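Local coordinates for adenosylmethionine-8-amino-7-oxononanoate aminotransferase (Methanocaldococcus jannaschii, PDB 6ZHK), which probably transfers the amino group of S-adenosyl-L-methionine to 8-amino-7-oxononanoate, a pyridoxal-phosphate-dependent step of biotin biosynthesis, at residues A[99-102]-A[103-107]; A[80-83]-A[84-88]; A[363-366]-A[367-371]. All coordinates share one frame; numbering follows the deposited sequence.

Contact 1: residues A[99-102]-A[103-107]; sequences ILLA and KKLVD. With MG (magnesium ion), chain C.
Leu101 and Leu105 meet one turn apart on alpha helix 96-108, and the pair is a compact example of how an amphipathic helix divides its duties among its faces. Apolar packing comes first. The CG of Leu101 lies 3.8 Å from Leu105 CD1, and its CD1 is 3.9 Å from Leu105 CG, the two branched ends overlapping at an angle. Their first torsions bring this about: Leu101 sends CG opposite its own N (chi1 177°), on toward the next turn, whereas Leu105 leans it back beside its N (chi1 -74°). Both leucines are buried: Leu101 packs on Ala349, Leu350 and Leu353 of helix 343-358, and Leu105 on Leu303. Ala102, turned to another side, touches Val116 and Tyr118 of strand 115-119 and Ile21 of the second subunit.

Backbone bonding is regular alpha-helical. Lys103 N reaches Ile99 O at 3.2 Å, Leu105 N reaches Leu101 O at 2.9 Å and Val106 N reaches Ala102 O at 3.0 Å, with Lys104 N and Leu100 O completing the series.

The charged pair lies on the more exposed side. The Lys103 chain runs extended as far as CE and bends at its last torsion (chi4 38°), which turns NZ to Asp107 OD2 at 3.0 Å. This salt bridge spans one helical turn and uses the oxygen's syn lone pair, while Trp16 of the second subunit packs on Lys103.

Metal binding involves the last turn of the helix. Thr109 OG1, Pro110 O and Leu113 O join Val106 in holding a magnesium ion, away from the residues expected to bind the cofactor. The negative end of the helix dipole may favour a cation here, and Val106 O stands 2.2 Å from the magnesium, which also carries a water oxygen at 2.1 Å.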
# COMPACT_ATOMS: atom_id res chain seq x y z
N ILE A 99 16.59 0.79 -10.17
CA ILE A 99 17.27 1.81 -10.96
C ILE A 99 16.96 1.55 -12.43
O ILE A 99 16.70 2.50 -13.19
CB ILE A 99 18.80 1.83 -10.69
CG1 ILE A 99 19.08 2.30 -9.25
CG2 ILE A 99 19.50 2.75 -11.68
CD1 ILE A 99 20.44 1.91 -8.69
N LEU A 100 17.12 0.28 -12.86
CA LEU A 100 16.87 -0.02 -14.27
C LEU A 100 15.40 0.27 -14.63
O LEU A 100 15.08 0.81 -15.68
CB LEU A 100 17.18 -1.50 -14.52
CG LEU A 100 18.60 -1.96 -14.21
CD1 LEU A 100 18.75 -3.46 -14.45
CD2 LEU A 100 19.58 -1.21 -15.11
N LEU A 101 14.50 -0.10 -13.73
CA LEU A 101 13.09 0.15 -13.98
C LEU A 101 12.78 1.65 -13.99
O LEU A 101 11.93 2.10 -14.82
CB LEU A 101 12.29 -0.54 -12.86
CG LEU A 101 10.79 -0.26 -12.98
CD1 LEU A 101 10.25 -0.75 -14.36
CD2 LEU A 101 10.06 -0.99 -11.85
N ALA A 102 13.45 2.46 -13.15
CA ALA A 102 13.07 3.88 -13.10
C ALA A 102 13.45 4.51 -14.45
O ALA A 102 12.72 5.30 -15.00
CB ALA A 102 13.72 4.63 -11.94
N LYS A 103 14.62 4.14 -14.97
CA LYS A 103 15.01 4.67 -16.28
C LYS A 103 14.01 4.22 -17.35
O LYS A 103 13.62 5.01 -18.21
CB LYS A 103 16.43 4.22 -16.60
CG LYS A 103 16.89 4.61 -18.03
CD LYS A 103 18.41 4.48 -18.18
CE LYS A 103 18.90 4.62 -19.61
NZ LYS A 103 18.15 5.66 -20.34
N LYS A 104 13.58 2.97 -17.33
CA LYS A 104 12.64 2.53 -18.36
C LYS A 104 11.33 3.30 -18.27
O LYS A 104 10.73 3.66 -19.29
CB LYS A 104 12.32 1.04 -18.22
CG LYS A 104 13.43 0.04 -18.54
CD LYS A 104 14.01 0.09 -19.94
CE LYS A 104 14.73 -1.22 -20.28
NZ LYS A 104 15.75 -0.98 -21.31
N LEU A 105 10.82 3.51 -17.05
CA LEU A 105 9.55 4.21 -16.84
C LEU A 105 9.64 5.66 -17.32
O LEU A 105 8.71 6.12 -17.96
CB LEU A 105 9.15 4.17 -15.35
CG LEU A 105 8.63 2.81 -14.91
CD1 LEU A 105 8.46 2.75 -13.38
CD2 LEU A 105 7.35 2.39 -15.62
N VAL A 106 10.76 6.36 -17.05
CA VAL A 106 10.94 7.74 -17.48
C VAL A 106 10.93 7.76 -19.02
O VAL A 106 10.27 8.63 -19.62
CB VAL A 106 12.20 8.35 -16.82
CG1 VAL A 106 12.66 9.66 -17.48
CG2 VAL A 106 11.95 8.60 -15.29
N ASP A 107 11.68 6.78 -19.59
CA ASP A 107 11.86 6.71 -21.05
C ASP A 107 10.55 6.39 -21.77
O ASP A 107 10.36 6.87 -22.88
CB ASP A 107 12.97 5.74 -21.47
CG ASP A 107 14.36 6.26 -21.14
OD1 ASP A 107 14.49 7.51 -20.81
OD2 ASP A 107 15.29 5.43 -21.14
MG MG C . 9.04 10.42 -19.25
O HOH W 1 10.80 11.32 -20.01

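Contact 2: residues A[80-83]-A[84-88]; sequences NQAD and KICHS
Gln81 reaches across the C-terminal end of helix 72-82 and takes hold of Ile85, showing how one side chain can help fix the chain as it leaves a helix. From CB the chain sets out with CG opposite the backbone N (chi1 -177°), and CG comes within 3.5 Å of Ile85 O. A bend at the next torsion lays CD beside that same oxygen. At the tip, NE2 donates to Ile85 O at 2.9 Å; the bond is almost straight (175° at the hydrogen), lies in the plane of both the amide and the carbonyl, and uses a carbonyl lone pair. NE2 also touches Ile85 CG2 at 3.8 Å, since the two side chains run side by side.

The main chain of Gln81 is gripped too. Its O accepts from Ile85 N at 3.0 Å and from Lys84 N at 2.9 Å, the latter standing well above the carbonyl plane. Beside this, Ala82 CB rests on Cys86 SG at 3.8 Å.

Gln343, Leu344 and Ser347 of helix 343-358 cover Gln81, and Asp83 forms a salt bridge with Lys79 of the second subunit. Residues 81 and 85 are thus tied twice, by backbone and by amide, with the two bonds running in opposite senses; the carbonyl oxygen of the buried Ile85 receives a side-chain donor although it lies past the regular helix.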
# COMPACT_ATOMS: atom_id res chain seq x y z
N ASN A 80 14.49 -15.48 -10.76
CA ASN A 80 15.89 -15.05 -10.87
C ASN A 80 16.25 -13.93 -9.88
O ASN A 80 17.37 -13.93 -9.35
CB ASN A 80 16.27 -14.62 -12.29
CG ASN A 80 16.29 -15.81 -13.25
OD1 ASN A 80 16.41 -16.96 -12.80
ND2 ASN A 80 16.11 -15.58 -14.54
N GLN A 81 15.35 -12.95 -9.68
CA GLN A 81 15.65 -11.91 -8.69
C GLN A 81 15.68 -12.49 -7.27
O GLN A 81 16.49 -12.09 -6.47
CB GLN A 81 14.65 -10.76 -8.74
CG GLN A 81 15.01 -9.64 -7.75
CD GLN A 81 16.38 -9.07 -8.09
OE1 GLN A 81 16.76 -8.84 -9.24
NE2 GLN A 81 17.19 -8.89 -7.08
N ALA A 82 14.80 -13.45 -6.98
CA ALA A 82 14.74 -13.97 -5.62
C ALA A 82 16.02 -14.72 -5.25
O ALA A 82 16.35 -14.79 -4.08
CB ALA A 82 13.48 -14.79 -5.44
N ASP A 83 16.74 -15.27 -6.26
CA ASP A 83 18.05 -15.90 -6.05
C ASP A 83 19.17 -14.88 -5.81
O ASP A 83 20.24 -15.26 -5.37
CB ASP A 83 18.51 -16.70 -7.26
CG ASP A 83 17.67 -17.94 -7.48
OD1 ASP A 83 17.23 -18.52 -6.47
OD2 ASP A 83 17.53 -18.35 -8.67
N LYS A 84 18.95 -13.58 -6.06
CA LYS A 84 19.94 -12.55 -5.79
C LYS A 84 19.62 -11.89 -4.44
O LYS A 84 20.43 -11.92 -3.53
CB LYS A 84 19.93 -11.52 -6.92
CG LYS A 84 20.64 -12.02 -8.18
CD LYS A 84 20.45 -11.12 -9.37
CE LYS A 84 21.78 -10.68 -9.94
NZ LYS A 84 21.58 -9.93 -11.20
N ILE A 85 18.46 -11.22 -4.37
CA ILE A 85 17.93 -10.63 -3.15
C ILE A 85 16.49 -10.17 -3.40
O ILE A 85 16.20 -9.56 -4.43
CB ILE A 85 18.82 -9.46 -2.67
CG1 ILE A 85 18.31 -8.89 -1.34
CG2 ILE A 85 18.96 -8.40 -3.77
CD1 ILE A 85 19.25 -7.75 -0.79
N CYS A 86 15.63 -10.42 -2.40
CA CYS A 86 14.21 -10.09 -2.54
C CYS A 86 13.98 -8.62 -2.18
O CYS A 86 13.18 -7.96 -2.80
CB CYS A 86 13.38 -10.99 -1.66
SG CYS A 86 13.42 -12.72 -2.24
N HIS A 87 14.66 -8.13 -1.15
CA HIS A 87 14.39 -6.77 -0.74
C HIS A 87 15.58 -6.14 -0.01
O HIS A 87 15.99 -6.60 1.06
CB HIS A 87 13.16 -6.68 0.17
CG HIS A 87 12.90 -5.26 0.51
ND1 HIS A 87 12.39 -4.33 -0.42
CD2 HIS A 87 13.13 -4.59 1.65
CE1 HIS A 87 12.32 -3.12 0.16
NE2 HIS A 87 12.81 -3.26 1.43
N SER A 88 15.99 -5.00 -0.50
CA SER A 88 16.72 -4.05 0.35
C SER A 88 16.17 -2.65 0.10
O SER A 88 15.61 -2.41 -0.97
CB SER A 88 18.23 -4.14 0.09
OG SER A 88 18.47 -3.68 -1.25

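Contact 3: residues A[363-366]-A[367-371]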
# COMPACT_ATOMS: atom_id res chain seq x y z
N GLU A 363 0.85 -2.20 -30.99
CA GLU A 363 0.40 -2.36 -32.37
C GLU A 363 -0.43 -3.63 -32.53
O GLU A 363 -1.48 -3.61 -33.19
CB GLU A 363 1.54 -2.30 -33.38
CG GLU A 363 2.34 -1.01 -33.29
CD GLU A 363 3.27 -0.75 -34.48
OE1 GLU A 363 3.18 0.37 -35.03
OE2 GLU A 363 4.11 -1.64 -34.81
N ASN A 364 -0.06 -4.71 -31.82
CA ASN A 364 -0.68 -6.03 -32.05
C ASN A 364 -2.07 -6.11 -31.44
O ASN A 364 -2.89 -6.88 -31.92
CB ASN A 364 0.23 -7.23 -31.75
CG ASN A 364 1.49 -7.24 -32.62
OD1 ASN A 364 1.49 -6.74 -33.74
ND2 ASN A 364 2.59 -7.78 -32.12
N ILE A 365 -2.39 -5.28 -30.43
CA ILE A 365 -3.74 -5.39 -29.88
C ILE A 365 -4.76 -4.62 -30.72
O ILE A 365 -5.95 -4.77 -30.49
CB ILE A 365 -3.86 -4.98 -28.39
CG1 ILE A 365 -3.65 -3.47 -28.18
CG2 ILE A 365 -2.94 -5.83 -27.50
CD1 ILE A 365 -3.58 -3.04 -26.71
N GLN A 366 -4.32 -3.80 -31.67
CA GLN A 366 -5.27 -2.95 -32.37
C GLN A 366 -6.34 -3.78 -33.09
O GLN A 366 -7.51 -3.50 -32.96
CB GLN A 366 -4.61 -1.94 -33.33
CG GLN A 366 -3.75 -0.84 -32.68
CD GLN A 366 -4.33 -0.10 -31.49
OE1 GLN A 366 -5.42 0.47 -31.53
NE2 GLN A 366 -3.61 -0.16 -30.38
N PRO A 367 -6.04 -4.78 -33.95
CA PRO A 367 -7.16 -5.53 -34.55
C PRO A 367 -8.00 -6.28 -33.53
O PRO A 367 -9.17 -6.56 -33.78
CB PRO A 367 -6.45 -6.53 -35.48
CG PRO A 367 -4.98 -6.54 -35.08
CD PRO A 367 -4.70 -5.20 -34.42
N LYS A 368 -7.43 -6.63 -32.36
CA LYS A 368 -8.23 -7.35 -31.38
C LYS A 368 -9.25 -6.43 -30.72
O LYS A 368 -10.39 -6.83 -30.45
CB LYS A 368 -7.33 -8.04 -30.34
CG LYS A 368 -6.24 -8.94 -30.93
CD LYS A 368 -5.84 -9.98 -29.87
CE LYS A 368 -4.79 -9.43 -28.93
NZ LYS A 368 -4.26 -10.48 -28.02
N ILE A 369 -8.83 -5.19 -30.44
CA ILE A 369 -9.80 -4.23 -29.90
C ILE A 369 -10.92 -3.96 -30.91
O ILE A 369 -12.09 -3.83 -30.56
CB ILE A 369 -9.07 -2.94 -29.48
CG1 ILE A 369 -8.23 -3.18 -28.22
CG2 ILE A 369 -10.02 -1.76 -29.30
CD1 ILE A 369 -7.15 -2.14 -28.00
N LYS A 370 -10.53 -3.76 -32.19
CA LYS A 370 -11.52 -3.52 -33.23
C LYS A 370 -12.51 -4.68 -33.31
O LYS A 370 -13.72 -4.48 -33.38
CB LYS A 370 -10.79 -3.35 -34.57
CG LYS A 370 -10.92 -2.02 -35.29
CD LYS A 370 -9.59 -1.64 -35.94
CE LYS A 370 -9.45 -0.17 -36.21
NZ LYS A 370 -8.04 0.22 -36.00
N LEU A 371 -12.00 -5.92 -33.23
CA LEU A 371 -12.86 -7.10 -33.22
C LEU A 371 -13.79 -7.11 -32.00
O LEU A 371 -14.98 -7.42 -32.10
CB LEU A 371 -12.00 -8.36 -33.34
CG LEU A 371 -12.78 -9.69 -33.17
CD1 LEU A 371 -13.77 -9.94 -34.33
CD2 LEU A 371 -11.87 -10.88 -32.94
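Glu363 meets Pro367 where helix 361-364 gives way to helix 366-376, a worked case of two successive helices, the second with a proline in its first turn. Pro367 has no N-H to offer, and in place of an i to i+4 bond the carbonyl oxygen of Glu363 faces the ring, with Pro367 CD at 3.8 Å. That oxygen accepts instead from Gln366 N, a shorter loop of chain.

Asn364 comes next and shares the disruption. Its O has Pro367 CD at 3.5 Å, while Lys368 N stands 4.6 Å from Asn364 O, too far for the helical bond; Lys368 CG is the nearest part of that residue.

With Ile365 the regular pattern resumes: Ile369 N donates to Ile365 O at 2.9 Å. The side chain of Ile365 holds CG1 in the crowded position between N and the carbonyl carbon (chi1 69°), and this places CG1 3.7 Å from Ile369 CD1. Ile365 CD1 adds a second touch on Ile369 CD1, at 3.9 Å, so the methyl end of Ile369 fits against the arm of its neighbour one turn back.

Gln366 opens helix 366-376, its O accepting from Lys370 N at 3.1 Å. Its side chain folds back at the second torsion (chi2 -47°), and NE2 is bound by Ile362 O and Gly278 O, which stitches the new helix to the preceding one and to a separate part of the chain.

Ile365 and Ile369, both buried, pack on Phe393 in the turn between strands 385-391 and 394-399, and Lys368 touches the same ring. On the flank, Lys368 NZ bonds to Leu443 O and Ile445 O, just ahead of helix 447-463, against which Lys368 and Leu371 also lie.

How the contacts relate
Along the chain the order is contact 2, contact 1, contact 3. The first two lie closest, though without touching, with centres 19 Å apart and nearest atoms about 8 Å apart; the 80-88 region leads by way of strand 94-95 into helix 96-108. Both lean on helix 343-358 and both face the second subunit, so they belong to the dimer-forming side of the molecule. Contact 3 stands off, its centre 27 Å from contact 1 and 36 Å from contact 2, and touches no other chain. Yet helix 343-358, on which contacts 1 and 2 both pack, is followed directly in the chain by helices 361-364 and 366-376, which carry contact 3.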